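Local atomic coordinates of beta-N-acetylhexosaminidase (Thermotoga neapolitana, PDB entry 5BZA), a protein that probably hydrolyses terminal non-reducing N-acetyl-D-hexosamine residues in N-acetyl-beta-D-hexosaminides, as a metal-binding member of glycosyl hydrolase family 3. Residues Gly12-Phe16 and Leu44-Phe48; Glu65-Leu69 and Leu129-Gly133; Tyr95-Arg101 and Gly149-Gly153; Met103-Gly107 and Arg319-Gly323; Gly143-Met148 and Arg196-Val202. All coordinates share one frame; numbering follows the deposited sequence.

How the contacts relate
Contacts 1, 4, 3 and 5 form a touching chain through the barrel domain, and contact 2 touches contacts 3 and 5. Contact 1 meets contact 4 where L46 CD2 lies 3.4 Å from S322 O. Contact 4 shares helix 89-106 with contact 3, and contact 3 shares helix 136-153 with contact 5; contacts 1 and 5 have centres 31 Å apart. Contact 2 reaches contact 3 through G66 CA, 3.2 Å from Y95 OH, and contact 5 through F132 CE2, 3.9 Å from G143 N. From side chain to bound cadmium, R130 of contact 2 is about 4 Å away, D47 of contact 1 about 8 Å and Y150 of contact 3 about 14 Å.

Contact 1 (Gly12-Phe16 and Leu44-Phe48); sequences GFDDF and LFLDF
An aromatic cluster of F13, F16 and F48 joins the end of strand 9-13 and the loop after it to helix 42-54. F48 is shared by both neighbours. Its far edge points at the face of F13 in a T-shaped pair, planes 66° apart, with centroids of the F13 and F48 rings separated by 5.0 Å; F48 CZ stands over the centre of the F13 ring. Toward F16 the geometry changes: the F16 and F48 planes are only 19° apart, but the rings are displaced so that their CD1 sides meet, F16 CD1 lying 3.3 Å from F48 CD1. The middle of the F16 face is instead covered by the helix backbone, F48 CA lying 3.8 Å from the ring centroid as a CH-pi contact. F16 reaches this place because its CG is anti to the backbone N (chi1 174°), which carries the ring across to the helix.

In the alpha/beta barrel of this family, strand 9-13 neighbours strand 31-34, and helix 42-54 comes after strand 31-34 and the short helix 36-39, so flat, bulky phenylalanines suit the buried seam between them. D47 meets F16 at the rim of its ring, OD2 lying in the ring plane 3.3 Å from F16 CE2, where the slightly positive ring hydrogens suit an oxygen. The same OD2 is hydrogen-bonded to Y456 OH, and OD1 forms a salt bridge with K457, both on helix 452-463. L44 CD1 rests 3.4 Å from D15 OD1, an oxygen held by a salt bridge to R376, while L44 CD2 packs on F16 O at 3.6 Å.

Contact 2 (Glu65-Leu69 and Leu129-Gly133); sequences EGGQL and LRSFG
Beside a metal site in the barrel domain, R130 and E65 join two loops, 65-69 and 129-133. The arginine grips the carboxylate side-on: NE donates to E65 OE1 at 2.9 Å, almost straight at 173°, and NH2 donates to E65 OE2 at 2.7 Å. The acid and guanidinium planes are only 21° apart, and both oxygens are met on their syn side, so the two bonds together fix the rotation of the guanidinium. A bend at chi3 (59°) turns the arginine's end round to the glutamate.

E65 OE2 also forms a salt bridge with K160, and OE1 accepts from a water, 2.6 Å away, that donates in turn to R130 O. L69 CD2 lies over one face of the guanidinium, toward its rim, 3.5 Å from R130 NE; a methyl fits there because this face has no N-H to offer. Q68, extended from a CG anti to its backbone N, brings OE1 to 3.1 Å from L129 CB and lays its amide across the aliphatic part of R130. A second water accepts from Q68 N and donates weakly to L129 O, bridging the loops. Between E65 and L69 the chain turns tightly: L69 O accepts from both E65 N and G66 N, and positive phi angles suit G66 and G67. K451 of the second subunit bonds G67 O. The loops follow strands 59-62 and 110-111, at the C-terminal strand ends where TIM-barrel active sites lie; R130, about 4 Å from a bound cadmium, touches K160 and H161, which open the KHFPGHG sequence, consistent with the Lys-His motif of family 3 N-acetylglucosaminidases.

Contact 3 (Tyr95-Arg101 and Gly149-Gly153); sequences YCEMAGR and GYFKG
G149, G153 and G100 give the tight part of this contact, while K152 marks its solvent side. Without side chains at those three positions, the axes of segments 95-101 and 149-153 approach to 6.7 Å, crossing at -35°, and backbone meets backbone: E97 CA lies 3.1 Å from G149 O and R101 CA 3.4 Å from G153 O, both CA-H...O contacts. The spacing of G149 and G153 is a GxxxG motif, here letting helix 136-153 nestle against helix 89-106 on the outside of the barrel; helix 89-106 comes after strand 59-62 and helix 136-153 after strand 110-111.

Y150 is the large exception, a knob set among Y95, C96, A99 and G100. C96 lies over its face, with CB 3.7 Å and SG 3.8 Å from the Y150 ring centroid, a soft sulfur against a pi cloud; A99 CB is at the ring edge. A water bridges the hydroxyls, 2.7 Å from Y150 OH and 3.2 Å from Y95 OH.

On the solvent side, K152 touches mainly through CB, 3.9 Å from E97 OE2, while its amine leads away. The carboxylate end of E97 extends past it to a salt bridge with R319 of the second subunit.

Contact 4 (Met103-Gly107 and Arg319-Gly323); sequences MNTLG and RFNSG
S322 binds L106 O twice, and this carbonyl at the end of helix 89-106 is the polar centre of the contact. The hydroxyl donates at 2.7 Å from S322 OG to L106 O, lying in the carbonyl plane on a lone pair. S322 N donates to the same oxygen at 2.9 Å and nearly straight (167°), but from above that plane, so the two donors do not compete for one direction. With chi1 at 63°, OG sits between the serine's own N and carbonyl carbon, which lets one small residue supply both bonds.

The oxygen needs these donors because the helix stops here. G107, with phi 123°, is the C-prime residue of a Schellman motif, a backbone shape that glycine takes up easily; its CA also approaches F320 O at 3.4 Å in a CA-H...O contact. N321 precedes the turn that leads into helix 323-331; its OD1 accepts from G323 N at 2.9 Å as a capping bond, while ND2 reaches M49 O. S322 itself packs on F45, L46 and M49 of helix 42-54.

Further out, F320 lays its CB against T105 O at 3.3 Å and N104 O at 3.5 Å. N104 OD1 comes to the ring's edge, 3.5 Å from F320 CD2, its amide plane nearly perpendicular to the ring. The amide's ND2 is held by G154 O. T105 OG1 bonds R101 O of its own chain and NH1 of R101 of the second subunit, whose side chain also packs on F320. CG of the preceding R319, in the same chain as F320, lies over the centre of one face of that ring.

Contact 5 (Gly143-Met148 and Arg196-Val202); sequences GMEACM and RIFQSRV
M144 runs alongside V202 at the middle of this contact, the two side chains pointing opposite ways, with M144 CE 3.6 Å from V202 CG2. Bends at chi2 and chi3 fold the M144 chain along the turn, bringing CE within 3.3 Å of S200 OG and SD within 3.8 Å of I197 CD1. A flexible, unbranched thioether suits this spot, since its end must follow an uneven surface of methyl, hydroxyl and backbone. M148 reaches the same valine from the next helical turn; its CE touches V202 CG2, though the 3.3 Å modelled is shorter than carbons usually allow and its exact value is doubtful.

I197 inserts its CD1 against the backbone of helix 136-153, 3.5 Å from M144 CA, and beside C147, whose SG is 4.0 Å away. C147 CB in turn faces V202 CG1 at 4.2 Å, so the valine's two methyls serve different residues of one helix.

A turn after helix 192-198 brings V202 to this place. S200 OG donates to I197 O at 2.7 Å, in the plane of that carbonyl, and accepts from V202 N, forming an ST turn. Behind this layer, C147 and I197 both rest on I159 of strand 156-162, the barrel strand between the two helices in the sequence, and R196 forms a salt bridge with E137 of the longer helix. Since no hydrogen bond links the two segments, their cohesion rests on sulfur, methyl and methylene surfaces fitting together, while the polar bonds of S200 shape the turn itself.

Contact 1 (Gly12-Phe16 and Leu44-Phe48)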
# COMPACT_ATOMS: atom_id res chain seq x y z
N GLY B 12 -21.71 5.45 -0.15
CA GLY B 12 -20.69 4.75 -0.90
C GLY B 12 -20.41 5.47 -2.21
O GLY B 12 -21.33 6.03 -2.85
N PHE B 13 -19.11 5.54 -2.56
CA PHE B 13 -18.64 6.18 -3.78
C PHE B 13 -17.82 5.23 -4.59
O PHE B 13 -16.76 4.79 -4.15
CB PHE B 13 -17.82 7.40 -3.45
CG PHE B 13 -18.62 8.50 -2.84
CD1 PHE B 13 -18.88 8.51 -1.47
CD2 PHE B 13 -19.06 9.56 -3.61
CE1 PHE B 13 -19.57 9.53 -0.91
CE2 PHE B 13 -19.75 10.59 -3.03
CZ PHE B 13 -19.99 10.57 -1.68
N ASP B 14 -18.34 4.92 -5.77
CA ASP B 14 -17.74 3.99 -6.69
C ASP B 14 -17.08 4.80 -7.82
O ASP B 14 -16.50 4.26 -8.77
CB ASP B 14 -18.82 3.05 -7.21
CG ASP B 14 -18.27 1.75 -7.74
OD1 ASP B 14 -17.38 1.16 -7.06
OD2 ASP B 14 -18.79 1.29 -8.79
N ASP B 15 -17.22 6.11 -7.69
CA ASP B 15 -16.64 7.05 -8.63
C ASP B 15 -16.50 8.41 -7.92
O ASP B 15 -17.16 8.65 -6.90
CB ASP B 15 -17.50 7.14 -9.92
CG ASP B 15 -16.74 7.81 -11.09
OD1 ASP B 15 -15.54 8.05 -10.91
OD2 ASP B 15 -17.29 8.01 -12.20
N PHE B 16 -15.60 9.26 -8.42
CA PHE B 16 -15.46 10.62 -7.90
C PHE B 16 -15.46 11.57 -9.08
O PHE B 16 -14.71 11.39 -10.04
CB PHE B 16 -14.18 10.78 -7.07
CG PHE B 16 -13.93 12.19 -6.64
CD1 PHE B 16 -14.79 12.84 -5.76
CD2 PHE B 16 -12.84 12.91 -7.16
CE1 PHE B 16 -14.56 14.16 -5.38
CE2 PHE B 16 -12.60 14.21 -6.79
CZ PHE B 16 -13.46 14.85 -5.89
N LEU B 44 -7.76 9.10 -8.69
CA LEU B 44 -9.10 9.43 -8.19
C LEU B 44 -9.16 9.44 -6.68
O LEU B 44 -9.66 10.39 -6.08
CB LEU B 44 -10.17 8.46 -8.70
CG LEU B 44 -11.01 8.75 -9.94
CD1 LEU B 44 -12.32 7.97 -9.77
CD2 LEU B 44 -11.30 10.24 -10.13
N PHE B 45 -8.65 8.38 -6.07
CA PHE B 45 -8.63 8.29 -4.62
C PHE B 45 -7.98 9.54 -3.97
O PHE B 45 -8.59 10.22 -3.14
CB PHE B 45 -7.92 6.98 -4.22
CG PHE B 45 -7.59 6.88 -2.75
CD1 PHE B 45 -8.60 6.90 -1.80
CD2 PHE B 45 -6.25 6.84 -2.33
CE1 PHE B 45 -8.29 6.85 -0.42
CE2 PHE B 45 -5.93 6.78 -0.96
CZ PHE B 45 -6.96 6.80 -0.01
N LEU B 46 -6.78 9.90 -4.44
CA LEU B 46 -6.06 11.05 -3.90
C LEU B 46 -6.81 12.37 -4.12
O LEU B 46 -6.89 13.22 -3.19
CB LEU B 46 -4.65 11.15 -4.52
CG LEU B 46 -3.73 9.99 -4.21
CD1 LEU B 46 -2.38 10.12 -4.94
CD2 LEU B 46 -3.52 9.89 -2.70
N ASP B 47 -7.36 12.56 -5.32
CA ASP B 47 -8.11 13.77 -5.58
C ASP B 47 -9.37 13.84 -4.68
O ASP B 47 -9.73 14.92 -4.18
CB ASP B 47 -8.49 13.89 -7.06
CG ASP B 47 -9.02 15.29 -7.42
OD1 ASP B 47 -8.57 16.30 -6.81
OD2 ASP B 47 -9.90 15.41 -8.31
N PHE B 48 -10.04 12.70 -4.49
CA PHE B 48 -11.21 12.61 -3.56
C PHE B 48 -10.78 12.98 -2.12
O PHE B 48 -11.41 13.83 -1.49
CB PHE B 48 -11.81 11.18 -3.61
CG PHE B 48 -13.21 11.05 -3.03
CD1 PHE B 48 -13.95 12.15 -2.62
CD2 PHE B 48 -13.81 9.78 -2.96
CE1 PHE B 48 -15.25 12.00 -2.15
CE2 PHE B 48 -15.09 9.61 -2.49
CZ PHE B 48 -15.82 10.72 -2.07

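Contact 2 (Glu65-Leu69 and Leu129-Gly133)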
# COMPACT_ATOMS: atom_id res chain seq x y z
N GLU B 65 -11.40 -5.51 5.27
CA GLU B 65 -11.48 -6.43 6.41
C GLU B 65 -10.20 -7.16 6.65
O GLU B 65 -9.92 -7.63 7.77
CB GLU B 65 -12.59 -7.47 6.20
CG GLU B 65 -14.00 -6.90 6.19
CD GLU B 65 -15.11 -7.95 5.92
OE1 GLU B 65 -14.84 -9.16 5.79
OE2 GLU B 65 -16.27 -7.53 5.86
N GLY B 66 -9.47 -7.37 5.56
CA GLY B 66 -8.38 -8.32 5.58
C GLY B 66 -8.95 -9.65 5.09
O GLY B 66 -10.16 -9.91 5.21
N GLY B 67 -8.09 -10.49 4.55
CA GLY B 67 -8.52 -11.75 3.99
C GLY B 67 -9.31 -11.61 2.71
O GLY B 67 -8.82 -11.06 1.70
N GLN B 68 -10.53 -12.13 2.74
CA GLN B 68 -11.34 -12.23 1.55
C GLN B 68 -11.70 -10.82 1.01
O GLN B 68 -11.60 -10.56 -0.19
CB GLN B 68 -12.56 -13.08 1.91
CG GLN B 68 -13.39 -13.62 0.78
CD GLN B 68 -14.55 -14.47 1.31
OE1 GLN B 68 -14.37 -15.35 2.17
NE2 GLN B 68 -15.76 -14.16 0.86
N LEU B 69 -12.13 -9.91 1.86
CA LEU B 69 -12.42 -8.53 1.40
C LEU B 69 -11.23 -7.60 1.69
O LEU B 69 -11.04 -7.15 2.83
CB LEU B 69 -13.67 -7.95 2.07
CG LEU B 69 -15.03 -8.24 1.47
CD1 LEU B 69 -15.10 -9.67 1.03
CD2 LEU B 69 -16.15 -8.00 2.50
N LEU B 129 -14.69 -17.84 5.31
CA LEU B 129 -13.39 -17.19 5.51
C LEU B 129 -13.46 -15.86 6.28
O LEU B 129 -12.50 -15.48 6.95
CB LEU B 129 -12.68 -16.93 4.16
CG LEU B 129 -11.70 -17.91 3.51
CD1 LEU B 129 -11.00 -17.30 2.32
CD2 LEU B 129 -10.66 -18.37 4.51
N ARG B 130 -14.57 -15.13 6.17
CA ARG B 130 -14.66 -13.83 6.84
C ARG B 130 -14.93 -13.86 8.38
O ARG B 130 -14.98 -12.80 9.04
CB ARG B 130 -15.72 -12.98 6.13
CG ARG B 130 -15.40 -12.69 4.64
CD ARG B 130 -16.60 -11.99 3.97
NE ARG B 130 -16.95 -10.71 4.61
CZ ARG B 130 -18.16 -10.16 4.59
NH1 ARG B 130 -19.17 -10.81 4.02
NH2 ARG B 130 -18.40 -8.99 5.19
N SER B 131 -15.12 -15.05 8.94
CA SER B 131 -15.38 -15.20 10.37
C SER B 131 -14.18 -15.79 11.14
O SER B 131 -13.48 -16.70 10.69
CB SER B 131 -16.66 -16.08 10.60
OG SER B 131 -16.74 -16.55 11.95
N PHE B 132 -14.00 -15.32 12.36
CA PHE B 132 -12.99 -15.86 13.23
C PHE B 132 -13.24 -17.32 13.59
O PHE B 132 -12.30 -18.01 13.98
CB PHE B 132 -12.93 -15.02 14.53
CG PHE B 132 -12.36 -13.63 14.35
CD1 PHE B 132 -11.02 -13.45 13.99
CD2 PHE B 132 -13.18 -12.50 14.52
CE1 PHE B 132 -10.46 -12.17 13.84
CE2 PHE B 132 -12.64 -11.21 14.34
CZ PHE B 132 -11.26 -11.06 14.00
N GLY B 133 -14.51 -17.78 13.53
CA GLY B 133 -14.83 -19.18 13.80
C GLY B 133 -16.22 -19.49 14.34
O GLY B 133 -17.05 -18.59 14.43
O HOH W 1 -13.85 -10.28 7.88
O HOH W 2 -11.30 -13.39 4.91

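Contact 3 (Tyr95-Arg101 and Gly149-Gly153)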
# COMPACT_ATOMS: atom_id res chain seq x y z
N TYR B 95 -2.34 -7.12 13.80
CA TYR B 95 -2.69 -6.88 12.42
C TYR B 95 -3.62 -5.65 12.32
O TYR B 95 -3.48 -4.82 11.44
CB TYR B 95 -3.38 -8.09 11.81
CG TYR B 95 -4.14 -7.72 10.56
CD1 TYR B 95 -3.47 -7.40 9.38
CD2 TYR B 95 -5.54 -7.58 10.58
CE1 TYR B 95 -4.16 -7.02 8.23
CE2 TYR B 95 -6.22 -7.19 9.46
CZ TYR B 95 -5.53 -6.91 8.27
OH TYR B 95 -6.24 -6.54 7.14
N CYS B 96 -4.62 -5.58 13.19
CA CYS B 96 -5.59 -4.50 13.05
C CYS B 96 -4.94 -3.17 13.46
O CYS B 96 -5.31 -2.09 12.99
CB CYS B 96 -6.85 -4.79 13.88
SG CYS B 96 -7.84 -6.15 13.20
N GLU B 97 -3.96 -3.22 14.34
CA GLU B 97 -3.26 -1.97 14.62
C GLU B 97 -2.43 -1.48 13.42
O GLU B 97 -2.38 -0.28 13.16
CB GLU B 97 -2.35 -2.09 15.83
CG GLU B 97 -1.82 -0.71 16.21
CD GLU B 97 -0.83 -0.74 17.35
OE1 GLU B 97 -0.47 -1.86 17.81
OE2 GLU B 97 -0.43 0.36 17.78
N MET B 98 -1.74 -2.42 12.78
CA MET B 98 -0.95 -2.16 11.59
C MET B 98 -1.85 -1.55 10.52
O MET B 98 -1.56 -0.47 9.95
CB MET B 98 -0.33 -3.48 11.11
CG MET B 98 0.60 -3.37 9.89
SD MET B 98 0.63 -4.86 8.85
CE MET B 98 -0.94 -4.65 8.02
N ALA B 99 -2.96 -2.25 10.26
CA ALA B 99 -3.91 -1.88 9.23
C ALA B 99 -4.51 -0.53 9.54
O ALA B 99 -4.61 0.35 8.66
CB ALA B 99 -4.99 -2.95 9.09
N GLY B 100 -4.89 -0.33 10.79
CA GLY B 100 -5.48 0.91 11.19
C GLY B 100 -4.48 2.07 11.07
O GLY B 100 -4.85 3.19 10.72
N ARG B 101 -3.24 1.80 11.40
CA ARG B 101 -2.21 2.86 11.40
C ARG B 101 -2.06 3.34 9.96
O ARG B 101 -2.17 4.54 9.67
CB ARG B 101 -0.90 2.34 11.99
CG ARG B 101 -0.00 3.45 12.53
CD ARG B 101 1.16 2.91 13.41
NE ARG B 101 1.91 3.99 14.04
CZ ARG B 101 3.14 4.40 13.70
NH1 ARG B 101 3.83 3.81 12.72
NH2 ARG B 101 3.71 5.41 14.37
N GLY B 149 -6.99 -3.07 18.47
CA GLY B 149 -5.97 -2.78 17.47
C GLY B 149 -6.34 -1.64 16.53
O GLY B 149 -5.54 -0.71 16.35
N TYR B 150 -7.50 -1.73 15.86
CA TYR B 150 -7.95 -0.65 14.97
C TYR B 150 -7.93 0.67 15.70
O TYR B 150 -7.47 1.71 15.21
CB TYR B 150 -9.36 -0.89 14.45
CG TYR B 150 -9.46 -1.91 13.34
CD1 TYR B 150 -8.55 -1.91 12.28
CD2 TYR B 150 -10.47 -2.90 13.38
CE1 TYR B 150 -8.64 -2.87 11.28
CE2 TYR B 150 -10.58 -3.85 12.39
CZ TYR B 150 -9.67 -3.83 11.33
OH TYR B 150 -9.76 -4.78 10.32
N PHE B 151 -8.49 0.63 16.90
CA PHE B 151 -8.56 1.82 17.72
C PHE B 151 -7.17 2.42 18.06
O PHE B 151 -6.95 3.62 17.89
CB PHE B 151 -9.34 1.45 18.97
CG PHE B 151 -9.77 2.60 19.75
CD1 PHE B 151 -10.71 3.46 19.21
CD2 PHE B 151 -9.32 2.80 21.05
CE1 PHE B 151 -11.16 4.56 19.92
CE2 PHE B 151 -9.77 3.88 21.79
CZ PHE B 151 -10.70 4.76 21.23
N LYS B 152 -6.25 1.59 18.54
CA LYS B 152 -4.89 2.02 18.81
C LYS B 152 -4.27 2.64 17.54
O LYS B 152 -3.68 3.70 17.61
CB LYS B 152 -4.03 0.85 19.29
CG LYS B 152 -4.08 0.48 20.81
CD LYS B 152 -2.87 -0.48 21.09
CE LYS B 152 -2.68 -1.01 22.53
NZ LYS B 152 -3.54 -2.09 23.10
N GLY B 153 -4.50 2.00 16.39
CA GLY B 153 -3.98 2.47 15.12
C GLY B 153 -4.57 3.78 14.65
O GLY B 153 -3.98 4.43 13.79
O HOH W 3 -8.40 -4.41 8.05

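Contact 4 (Met103-Gly107 and Arg319-Gly323)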
# COMPACT_ATOMS: atom_id res chain seq x y z
N MET B 103 -4.29 2.98 7.44
CA MET B 103 -5.55 3.60 7.04
C MET B 103 -5.64 5.04 7.52
O MET B 103 -6.00 5.97 6.76
CB MET B 103 -6.77 2.82 7.61
CG MET B 103 -7.02 1.46 7.01
SD MET B 103 -8.18 0.36 7.94
CE MET B 103 -7.90 -1.17 7.03
N ASN B 104 -5.33 5.22 8.80
CA ASN B 104 -5.39 6.52 9.45
C ASN B 104 -4.41 7.45 8.74
O ASN B 104 -4.71 8.63 8.55
CB ASN B 104 -5.04 6.45 10.94
CG ASN B 104 -5.00 7.85 11.61
OD1 ASN B 104 -3.97 8.54 11.61
ND2 ASN B 104 -6.11 8.26 12.15
N THR B 105 -3.23 6.93 8.36
CA THR B 105 -2.24 7.77 7.66
C THR B 105 -2.79 8.20 6.32
O THR B 105 -2.54 9.33 5.88
CB THR B 105 -0.89 7.03 7.43
OG1 THR B 105 -0.37 6.58 8.68
CG2 THR B 105 0.14 7.95 6.79
N LEU B 106 -3.52 7.31 5.64
CA LEU B 106 -4.04 7.69 4.33
C LEU B 106 -5.11 8.76 4.39
O LEU B 106 -5.29 9.50 3.42
CB LEU B 106 -4.58 6.48 3.59
CG LEU B 106 -3.60 5.40 3.17
CD1 LEU B 106 -4.44 4.20 2.69
CD2 LEU B 106 -2.68 5.95 2.06
N GLY B 107 -5.81 8.84 5.52
CA GLY B 107 -6.93 9.73 5.70
C GLY B 107 -8.24 9.01 6.10
O GLY B 107 -9.24 9.68 6.30
N ARG B 319 -4.56 14.49 11.66
CA ARG B 319 -3.56 15.33 10.98
C ARG B 319 -3.16 14.80 9.61
O ARG B 319 -2.46 15.48 8.82
CB ARG B 319 -2.33 15.54 11.89
CG ARG B 319 -1.34 14.37 12.08
CD ARG B 319 -0.29 14.77 13.17
NE ARG B 319 0.37 13.59 13.74
CZ ARG B 319 -0.21 12.79 14.64
NH1 ARG B 319 -1.49 12.97 14.98
NH2 ARG B 319 0.45 11.74 15.14
N PHE B 320 -3.61 13.58 9.30
CA PHE B 320 -3.18 12.92 8.06
C PHE B 320 -4.25 12.87 6.96
O PHE B 320 -5.39 12.40 7.17
CB PHE B 320 -2.69 11.50 8.37
CG PHE B 320 -1.52 11.48 9.31
CD1 PHE B 320 -0.28 11.95 8.89
CD2 PHE B 320 -1.66 10.99 10.59
CE1 PHE B 320 0.81 11.94 9.75
CE2 PHE B 320 -0.58 10.97 11.46
CZ PHE B 320 0.66 11.45 11.03
N ASN B 321 -3.85 13.33 5.78
CA ASN B 321 -4.70 13.16 4.60
C ASN B 321 -3.82 13.06 3.33
O ASN B 321 -3.20 14.03 2.93
CB ASN B 321 -5.71 14.31 4.51
CG ASN B 321 -6.80 14.06 3.49
OD1 ASN B 321 -6.56 13.45 2.48
ND2 ASN B 321 -7.99 14.56 3.73
N SER B 322 -3.78 11.87 2.71
CA SER B 322 -2.97 11.60 1.52
C SER B 322 -3.38 12.48 0.31
O SER B 322 -2.71 12.48 -0.73
CB SER B 322 -3.00 10.10 1.20
OG SER B 322 -4.31 9.61 0.86
N GLY B 323 -4.44 13.26 0.45
CA GLY B 323 -4.82 14.20 -0.59
C GLY B 323 -3.81 15.32 -0.85
O GLY B 323 -3.90 16.06 -1.84

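Contact 5 (Gly143-Met148 and Arg196-Val202)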
# COMPACT_ATOMS: atom_id res chain seq x y z
N GLY B 143 -12.33 -10.68 18.20
CA GLY B 143 -13.06 -9.46 17.89
C GLY B 143 -12.68 -8.30 18.79
O GLY B 143 -12.58 -7.13 18.32
N MET B 144 -12.50 -8.59 20.09
CA MET B 144 -12.05 -7.55 21.00
C MET B 144 -10.63 -7.08 20.64
O MET B 144 -10.34 -5.88 20.64
CB MET B 144 -12.07 -8.04 22.44
CG MET B 144 -11.88 -6.96 23.48
SD MET B 144 -13.21 -5.75 23.68
CE MET B 144 -12.52 -4.36 22.77
N GLU B 145 -9.75 -8.02 20.36
CA GLU B 145 -8.41 -7.68 19.93
C GLU B 145 -8.46 -6.83 18.69
O GLU B 145 -7.71 -5.85 18.58
CB GLU B 145 -7.59 -8.92 19.68
CG GLU B 145 -6.94 -9.51 20.94
CD GLU B 145 -5.75 -8.67 21.42
OE1 GLU B 145 -5.36 -7.70 20.72
OE2 GLU B 145 -5.15 -9.01 22.47
N ALA B 146 -9.35 -7.18 17.76
CA ALA B 146 -9.44 -6.43 16.53
C ALA B 146 -9.85 -5.00 16.78
O ALA B 146 -9.25 -4.05 16.23
CB ALA B 146 -10.39 -7.10 15.56
N CYS B 147 -10.88 -4.83 17.59
CA CYS B 147 -11.36 -3.48 17.87
C CYS B 147 -10.30 -2.63 18.58
O CYS B 147 -10.17 -1.43 18.27
CB CYS B 147 -12.64 -3.53 18.72
SG CYS B 147 -14.05 -4.06 17.72
N MET B 148 -9.61 -3.23 19.54
CA MET B 148 -8.58 -2.55 20.28
C MET B 148 -7.42 -2.15 19.32
O MET B 148 -6.98 -1.02 19.35
CB MET B 148 -8.06 -3.43 21.43
CG MET B 148 -7.12 -2.72 22.39
SD MET B 148 -7.90 -1.28 23.23
CE MET B 148 -9.07 -2.08 24.39
N ARG B 196 -18.99 -8.56 24.27
CA ARG B 196 -17.59 -8.40 24.66
C ARG B 196 -17.09 -7.00 24.29
O ARG B 196 -16.39 -6.33 25.10
CB ARG B 196 -16.71 -9.47 23.99
CG ARG B 196 -15.20 -9.45 24.45
CD ARG B 196 -15.02 -9.79 25.94
NE ARG B 196 -15.75 -11.02 26.30
CZ ARG B 196 -15.32 -12.26 26.09
NH1 ARG B 196 -14.13 -12.48 25.54
NH2 ARG B 196 -16.10 -13.29 26.47
N ILE B 197 -17.44 -6.55 23.09
CA ILE B 197 -17.02 -5.21 22.70
C ILE B 197 -17.73 -4.15 23.58
O ILE B 197 -17.09 -3.17 24.03
CB ILE B 197 -17.29 -4.89 21.19
CG1 ILE B 197 -16.73 -5.98 20.24
CG2 ILE B 197 -16.86 -3.45 20.85
CD1 ILE B 197 -15.38 -6.50 20.61
N PHE B 198 -19.04 -4.33 23.82
CA PHE B 198 -19.80 -3.30 24.58
C PHE B 198 -19.37 -3.14 26.04
O PHE B 198 -19.56 -2.08 26.63
CB PHE B 198 -21.31 -3.56 24.53
CG PHE B 198 -21.86 -3.60 23.14
CD1 PHE B 198 -21.33 -2.74 22.17
CD2 PHE B 198 -22.89 -4.47 22.80
CE1 PHE B 198 -21.84 -2.74 20.85
CE2 PHE B 198 -23.39 -4.51 21.49
CZ PHE B 198 -22.86 -3.65 20.51
N GLN B 199 -18.80 -4.20 26.62
CA GLN B 199 -18.31 -4.15 27.99
C GLN B 199 -16.94 -3.49 28.10
O GLN B 199 -16.49 -3.22 29.22
CB GLN B 199 -18.27 -5.56 28.59
CG GLN B 199 -19.64 -6.02 29.02
CD GLN B 199 -19.67 -7.45 29.51
OE1 GLN B 199 -18.74 -8.24 29.26
NE2 GLN B 199 -20.78 -7.83 30.14
N SER B 200 -16.22 -3.33 26.96
CA SER B 200 -14.93 -2.62 26.96
C SER B 200 -15.13 -1.12 26.92
O SER B 200 -16.25 -0.63 26.86
CB SER B 200 -14.07 -3.03 25.74
OG SER B 200 -14.53 -2.40 24.52
N ARG B 201 -14.03 -0.38 26.90
CA ARG B 201 -14.10 1.07 26.68
C ARG B 201 -13.62 1.48 25.27
O ARG B 201 -13.42 2.67 25.05
CB ARG B 201 -13.27 1.84 27.73
CG ARG B 201 -13.76 1.76 29.19
CD ARG B 201 -15.07 2.54 29.40
NE ARG B 201 -14.94 3.97 29.11
CZ ARG B 201 -15.90 4.88 29.31
NH1 ARG B 201 -17.11 4.52 29.75
NH2 ARG B 201 -15.68 6.17 29.02
N VAL B 202 -13.53 0.55 24.32
CA VAL B 202 -13.23 0.94 22.95
C VAL B 202 -14.45 1.58 22.32
O VAL B 202 -15.56 1.04 22.39
CB VAL B 202 -12.81 -0.25 22.04
CG1 VAL B 202 -12.55 0.24 20.61
CG2 VAL B 202 -11.56 -0.91 22.55